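Long-range contact in foldase protein PrsA (Streptococcus pneumoniae, PDB 5TVL), which probably assists the folding of secreted proteins outside the cell membrane, with peptidyl-prolyl cis-trans isomerase activity: residues 91-103 and 235-249. Numbering follows the deposited sequence.
Sequences LVELAVKKVAEAE and LTQKQNDSTFVQSII
The ring of Phe244 presents its edge to segment 91-103: Val96 O lies in the ring plane, Val96 CG1 sits near that plane, 3.7 Å from CD2, and Glu103 OE1 comes to the rim near CE1. Its two faces are taken by its own segment, Lys238 CD passing over the centre of one and Ile248 CG1 lying over the other, offset toward the rim. With CG anti to the backbone N (chi1 -168°), the ring is carried past Val96, the two side chains running in opposite directions. Val96 is a knob in a hole formed by Gln239, Phe244, Val245 and Ile248; its CG1 branch meets the ring edge, while CG2 rests 4.0 Å from Ile248 CG1. One turn to either side the packing continues: Val99 CG1 and Ile248 CD1 meet tip to tip at 3.5 Å, and the side chains of Val92 and Val245 cross at about a right angle, their CG1 atoms 3.7 Å apart. On the preceding helix, 235-239, Leu235 spreads its two methyls, CD2 against Ala100 CB and CD1 against Glu101 CG; the carboxylate of Glu101 turns to a salt bridge with Lys231. Phe40 of helix 25-44 touches Val92 and Ala95, and Phe244 also packs on Thr243 of a second subunit. A single knob-into-hole, Val96, thus marks where helix 91-102 crosses two consecutive helices, at 98° to 242-249 and 130° to 235-239.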
loop_
_atom_site.group_PDB
_atom_site.type_symbol
_atom_site.label_atom_id
_atom_site.label_comp_id
_atom_site.label_asym_id
_atom_site.label_seq_id
_atom_site.Cartn_x
_atom_site.Cartn_y
_atom_site.Cartn_z
ATOM N N LEU A 91 -15.711 -11.212 7.882
ATOM C CA LEU A 91 -15.906 -11.076 9.335
ATOM C C LEU A 91 -14.711 -10.432 10.051
ATOM O O LEU A 91 -14.892 -9.774 11.072
ATOM C CB LEU A 91 -16.239 -12.435 9.977
ATOM C CG LEU A 91 -17.582 -13.064 9.579
ATOM C CD1 LEU A 91 -17.703 -14.480 10.127
ATOM C CD2 LEU A 91 -18.754 -12.208 10.032
ATOM N N VAL A 92 -13.505 -10.632 9.524
ATOM C CA VAL A 92 -12.301 -9.995 10.069
ATOM C C VAL A 92 -12.308 -8.490 9.764
ATOM O O VAL A 92 -12.196 -7.668 10.682
ATOM C CB VAL A 92 -11.007 -10.676 9.547
ATOM C CG1 VAL A 92 -9.759 -9.866 9.891
ATOM C CG2 VAL A 92 -10.890 -12.088 10.115
ATOM N N GLU A 93 -12.444 -8.132 8.488
ATOM C CA GLU A 93 -12.434 -6.719 8.090
ATOM C C GLU A 93 -13.615 -5.939 8.689
ATOM O O GLU A 93 -13.489 -4.750 8.970
ATOM C CB GLU A 93 -12.377 -6.572 6.563
ATOM C CG GLU A 93 -13.668 -6.896 5.821
ATOM C CD GLU A 93 -13.476 -7.033 4.319
ATOM O OE1 GLU A 93 -12.519 -7.714 3.889
ATOM O OE2 GLU A 93 -14.298 -6.471 3.562
ATOM N N LEU A 94 -14.742 -6.620 8.890
ATOM C CA LEU A 94 -15.880 -6.073 9.646
ATOM C C LEU A 94 -15.476 -5.731 11.083
ATOM O O LEU A 94 -15.755 -4.631 11.558
ATOM C CB LEU A 94 -17.053 -7.067 9.624
ATOM C CG LEU A 94 -18.416 -6.752 10.259
ATOM C CD1 LEU A 94 -19.496 -7.603 9.594
ATOM C CD2 LEU A 94 -18.434 -6.970 11.770
ATOM N N ALA A 95 -14.815 -6.667 11.759
ATOM C CA ALA A 95 -14.309 -6.446 13.120
ATOM C C ALA A 95 -13.244 -5.341 13.199
ATOM O O ALA A 95 -13.220 -4.569 14.160
ATOM C CB ALA A 95 -13.754 -7.741 13.694
ATOM N N VAL A 96 -12.372 -5.275 12.192
ATOM C CA VAL A 96 -11.305 -4.259 12.123
ATOM C C VAL A 96 -11.872 -2.842 11.917
ATOM O O VAL A 96 -11.313 -1.868 12.437
ATOM C CB VAL A 96 -10.254 -4.620 11.030
ATOM C CG1 VAL A 96 -9.273 -3.481 10.774
ATOM C CG2 VAL A 96 -9.486 -5.882 11.423
ATOM N N LYS A 97 -12.974 -2.730 11.176
ATOM C CA LYS A 97 -13.659 -1.442 10.993
ATOM C C LYS A 97 -14.249 -0.904 12.304
ATOM O O LYS A 97 -14.203 0.298 12.539
ATOM C CB LYS A 97 -14.756 -1.558 9.928
ATOM C CG LYS A 97 -15.330 -0.234 9.433
ATOM C CD LYS A 97 -16.470 -0.477 8.451
ATOM C CE LYS A 97 -17.167 0.805 8.023
ATOM N NZ LYS A 97 -16.425 1.539 6.966
ATOM N N LYS A 98 -14.793 -1.785 13.147
ATOM C CA LYS A 98 -15.369 -1.380 14.446
ATOM C C LYS A 98 -14.335 -0.811 15.413
ATOM O O LYS A 98 -14.577 0.226 16.041
ATOM C CB LYS A 98 -16.068 -2.554 15.144
ATOM C CG LYS A 98 -17.374 -2.982 14.508
ATOM C CD LYS A 98 -18.159 -3.871 15.454
ATOM C CE LYS A 98 -19.433 -4.393 14.810
ATOM N NZ LYS A 98 -20.204 -5.271 15.735
ATOM N N VAL A 99 -13.202 -1.501 15.548
ATOM C CA VAL A 99 -12.149 -1.085 16.482
ATOM C C VAL A 99 -11.455 0.186 15.972
ATOM O O VAL A 99 -11.100 1.060 16.767
ATOM C CB VAL A 99 -11.130 -2.223 16.764
ATOM C CG1 VAL A 99 -10.012 -1.745 17.688
ATOM C CG2 VAL A 99 -11.833 -3.426 17.383
ATOM N N ALA A 100 -11.280 0.290 14.653
ATOM C CA ALA A 100 -10.745 1.507 14.031
ATOM C C ALA A 100 -11.662 2.708 14.274
ATOM O O ALA A 100 -11.182 3.788 14.606
ATOM C CB ALA A 100 -10.534 1.296 12.538
ATOM N N GLU A 101 -12.970 2.506 14.101
ATOM C CA GLU A 101 -13.987 3.511 14.448
ATOM C C GLU A 101 -13.962 3.874 15.939
ATOM O O GLU A 101 -14.054 5.050 16.293
ATOM C CB GLU A 101 -15.396 3.029 14.066
ATOM C CG GLU A 101 -15.736 3.185 12.593
ATOM C CD GLU A 101 -17.144 2.720 12.258
ATOM O OE1 GLU A 101 -17.500 1.571 12.600
ATOM O OE2 GLU A 101 -17.894 3.504 11.639
ATOM N N ALA A 102 -13.845 2.857 16.794
ATOM C CA ALA A 102 -13.785 3.043 18.252
ATOM C C ALA A 102 -12.514 3.751 18.736
ATOM O O ALA A 102 -12.543 4.422 19.766
ATOM C CB ALA A 102 -13.928 1.701 18.958
ATOM N N GLU A 103 -11.410 3.590 18.004
ATOM C CA GLU A 103 -10.122 4.216 18.349
ATOM C C GLU A 103 -9.869 5.576 17.668
ATOM O O GLU A 103 -8.811 6.177 17.884
ATOM C CB GLU A 103 -8.966 3.245 18.052
ATOM C CG GLU A 103 -8.908 2.063 19.015
ATOM C CD GLU A 103 -7.833 1.040 18.677
ATOM O OE1 GLU A 103 -7.041 1.266 17.734
ATOM O OE2 GLU A 103 -7.778 -0.001 19.367
ATOM N N LEU A 235 -10.156 5.068 8.191
ATOM C CA LEU A 235 -10.594 3.677 8.367
ATOM C C LEU A 235 -9.977 2.732 7.335
ATOM O O LEU A 235 -9.487 1.665 7.701
ATOM C CB LEU A 235 -12.124 3.563 8.343
ATOM C CG LEU A 235 -12.886 4.141 9.543
ATOM C CD1 LEU A 235 -14.383 4.074 9.279
ATOM C CD2 LEU A 235 -12.546 3.437 10.850
ATOM N N THR A 236 -9.997 3.123 6.060
ATOM C CA THR A 236 -9.399 2.311 4.987
ATOM C C THR A 236 -7.872 2.171 5.114
ATOM O O THR A 236 -7.304 1.195 4.615
ATOM C CB THR A 236 -9.746 2.844 3.581
ATOM O OG1 THR A 236 -9.466 4.245 3.513
ATOM C CG2 THR A 236 -11.216 2.602 3.258
ATOM N N GLN A 237 -7.219 3.137 5.767
ATOM C CA GLN A 237 -5.792 3.033 6.103
ATOM C C GLN A 237 -5.567 1.884 7.082
ATOM O O GLN A 237 -4.741 1.009 6.831
ATOM C CB GLN A 237 -5.285 4.343 6.715
ATOM C CG GLN A 237 -3.792 4.390 7.028
ATOM C CD GLN A 237 -3.442 5.513 7.991
ATOM O OE1 GLN A 237 -2.837 5.283 9.039
ATOM N NE2 GLN A 237 -3.841 6.737 7.647
ATOM N N LYS A 238 -6.316 1.895 8.185
ATOM C CA LYS A 238 -6.247 0.838 9.207
ATOM C C LYS A 238 -6.690 -0.529 8.670
ATOM O O LYS A 238 -6.192 -1.562 9.122
ATOM C CB LYS A 238 -7.106 1.203 10.424
ATOM C CG LYS A 238 -6.621 2.413 11.210
ATOM C CD LYS A 238 -5.387 2.092 12.038
ATOM C CE LYS A 238 -5.037 3.229 12.986
ATOM N NZ LYS A 238 -5.936 3.280 14.174
ATOM N N GLN A 239 -7.619 -0.518 7.713
ATOM C CA GLN A 239 -8.094 -1.736 7.037
ATOM C C GLN A 239 -6.981 -2.422 6.229
ATOM O O GLN A 239 -6.915 -3.653 6.189
ATOM C CB GLN A 239 -9.274 -1.401 6.109
ATOM C CG GLN A 239 -10.163 -2.584 5.738
ATOM C CD GLN A 239 -11.292 -2.807 6.729
ATOM O OE1 GLN A 239 -11.131 -3.524 7.717
ATOM N NE2 GLN A 239 -12.447 -2.194 6.468
ATOM N N ASN A 240 -6.121 -1.620 5.596
ATOM C CA ASN A 240 -4.991 -2.118 4.792
ATOM C C ASN A 240 -3.663 -2.253 5.565
ATOM O O ASN A 240 -2.647 -2.625 4.976
ATOM C CB ASN A 240 -4.795 -1.222 3.560
ATOM C CG ASN A 240 -6.002 -1.234 2.631
ATOM O OD1 ASN A 240 -6.464 -2.298 2.218
ATOM N ND2 ASN A 240 -6.520 -0.055 2.297
ATOM N N ASP A 241 -3.669 -1.954 6.867
ATOM C CA ASP A 241 -2.501 -2.172 7.731
ATOM C C ASP A 241 -2.508 -3.599 8.267
ATOM O O ASP A 241 -3.360 -3.952 9.085
ATOM C CB ASP A 241 -2.478 -1.179 8.898
ATOM C CG ASP A 241 -1.951 0.190 8.501
ATOM O OD1 ASP A 241 -1.918 0.520 7.293
ATOM O OD2 ASP A 241 -1.553 0.943 9.411
ATOM N N SER A 242 -1.560 -4.410 7.794
ATOM C CA SER A 242 -1.461 -5.816 8.187
ATOM C C SER A 242 -1.171 -5.998 9.672
ATOM O O SER A 242 -1.670 -6.937 10.284
ATOM C CB SER A 242 -0.386 -6.526 7.367
ATOM O OG SER A 242 -0.263 -7.883 7.758
ATOM N N THR A 243 -0.362 -5.105 10.238
ATOM C CA THR A 243 -0.038 -5.137 11.666
ATOM C C THR A 243 -1.284 -4.921 12.524
ATOM O O THR A 243 -1.453 -5.583 13.552
ATOM C CB THR A 243 1.009 -4.061 12.024
ATOM O OG1 THR A 243 2.144 -4.188 11.159
ATOM C CG2 THR A 243 1.467 -4.203 13.474
ATOM N N PHE A 244 -2.143 -3.995 12.093
ATOM C CA PHE A 244 -3.390 -3.689 12.795
ATOM C C PHE A 244 -4.370 -4.863 12.752
ATOM O O PHE A 244 -4.911 -5.252 13.784
ATOM C CB PHE A 244 -4.048 -2.430 12.214
ATOM C CG PHE A 244 -5.171 -1.894 13.058
ATOM C CD1 PHE A 244 -4.914 -1.383 14.329
ATOM C CD2 PHE A 244 -6.484 -1.899 12.593
ATOM C CE1 PHE A 244 -5.941 -0.891 15.120
ATOM C CE2 PHE A 244 -7.515 -1.407 13.382
ATOM C CZ PHE A 244 -7.242 -0.902 14.645
ATOM N N VAL A 245 -4.569 -5.431 11.564
ATOM C CA VAL A 245 -5.494 -6.561 11.366
ATOM C C VAL A 245 -5.059 -7.754 12.222
ATOM O O VAL A 245 -5.888 -8.374 12.893
ATOM C CB VAL A 245 -5.591 -6.974 9.867
ATOM C CG1 VAL A 245 -6.393 -8.261 9.684
ATOM C CG2 VAL A 245 -6.217 -5.859 9.035
ATOM N N GLN A 246 -3.759 -8.052 12.192
ATOM C CA GLN A 246 -3.162 -9.119 13.006
ATOM C C GLN A 246 -3.372 -8.908 14.504
ATOM O O GLN A 246 -3.616 -9.872 15.232
ATOM C CB GLN A 246 -1.658 -9.248 12.719
ATOM C CG GLN A 246 -1.326 -9.822 11.346
ATOM C CD GLN A 246 -1.515 -11.324 11.265
ATOM O OE1 GLN A 246 -0.963 -12.070 12.074
ATOM N NE2 GLN A 246 -2.285 -11.780 10.278
ATOM N N SER A 247 -3.272 -7.656 14.959
ATOM C CA SER A 247 -3.491 -7.330 16.375
ATOM C C SER A 247 -4.949 -7.572 16.789
ATOM O O SER A 247 -5.197 -8.092 17.876
ATOM C CB SER A 247 -3.054 -5.891 16.704
ATOM O OG SER A 247 -3.986 -4.930 16.233
ATOM N N ILE A 248 -5.895 -7.216 15.914
ATOM C CA ILE A 248 -7.325 -7.462 16.158
ATOM C C ILE A 248 -7.603 -8.968 16.208
ATOM O O ILE A 248 -8.294 -9.441 17.110
ATOM C CB ILE A 248 -8.240 -6.786 15.095
ATOM C CG1 ILE A 248 -8.060 -5.257 15.084
ATOM C CG2 ILE A 248 -9.708 -7.131 15.330
ATOM C CD1 ILE A 248 -8.272 -4.560 16.416
ATOM N N ILE A 249 -7.059 -9.710 15.244
ATOM C CA ILE A 249 -7.164 -11.177 15.235
ATOM C C ILE A 249 -6.609 -11.728 16.551
ATOM O O ILE A 249 -7.272 -12.525 17.221
ATOM C CB ILE A 249 -6.446 -11.802 14.008
ATOM C CG1 ILE A 249 -7.220 -11.474 12.723
ATOM C CG2 ILE A 249 -6.317 -13.318 14.150
ATOM C CD1 ILE A 249 -6.458 -11.740 11.439
#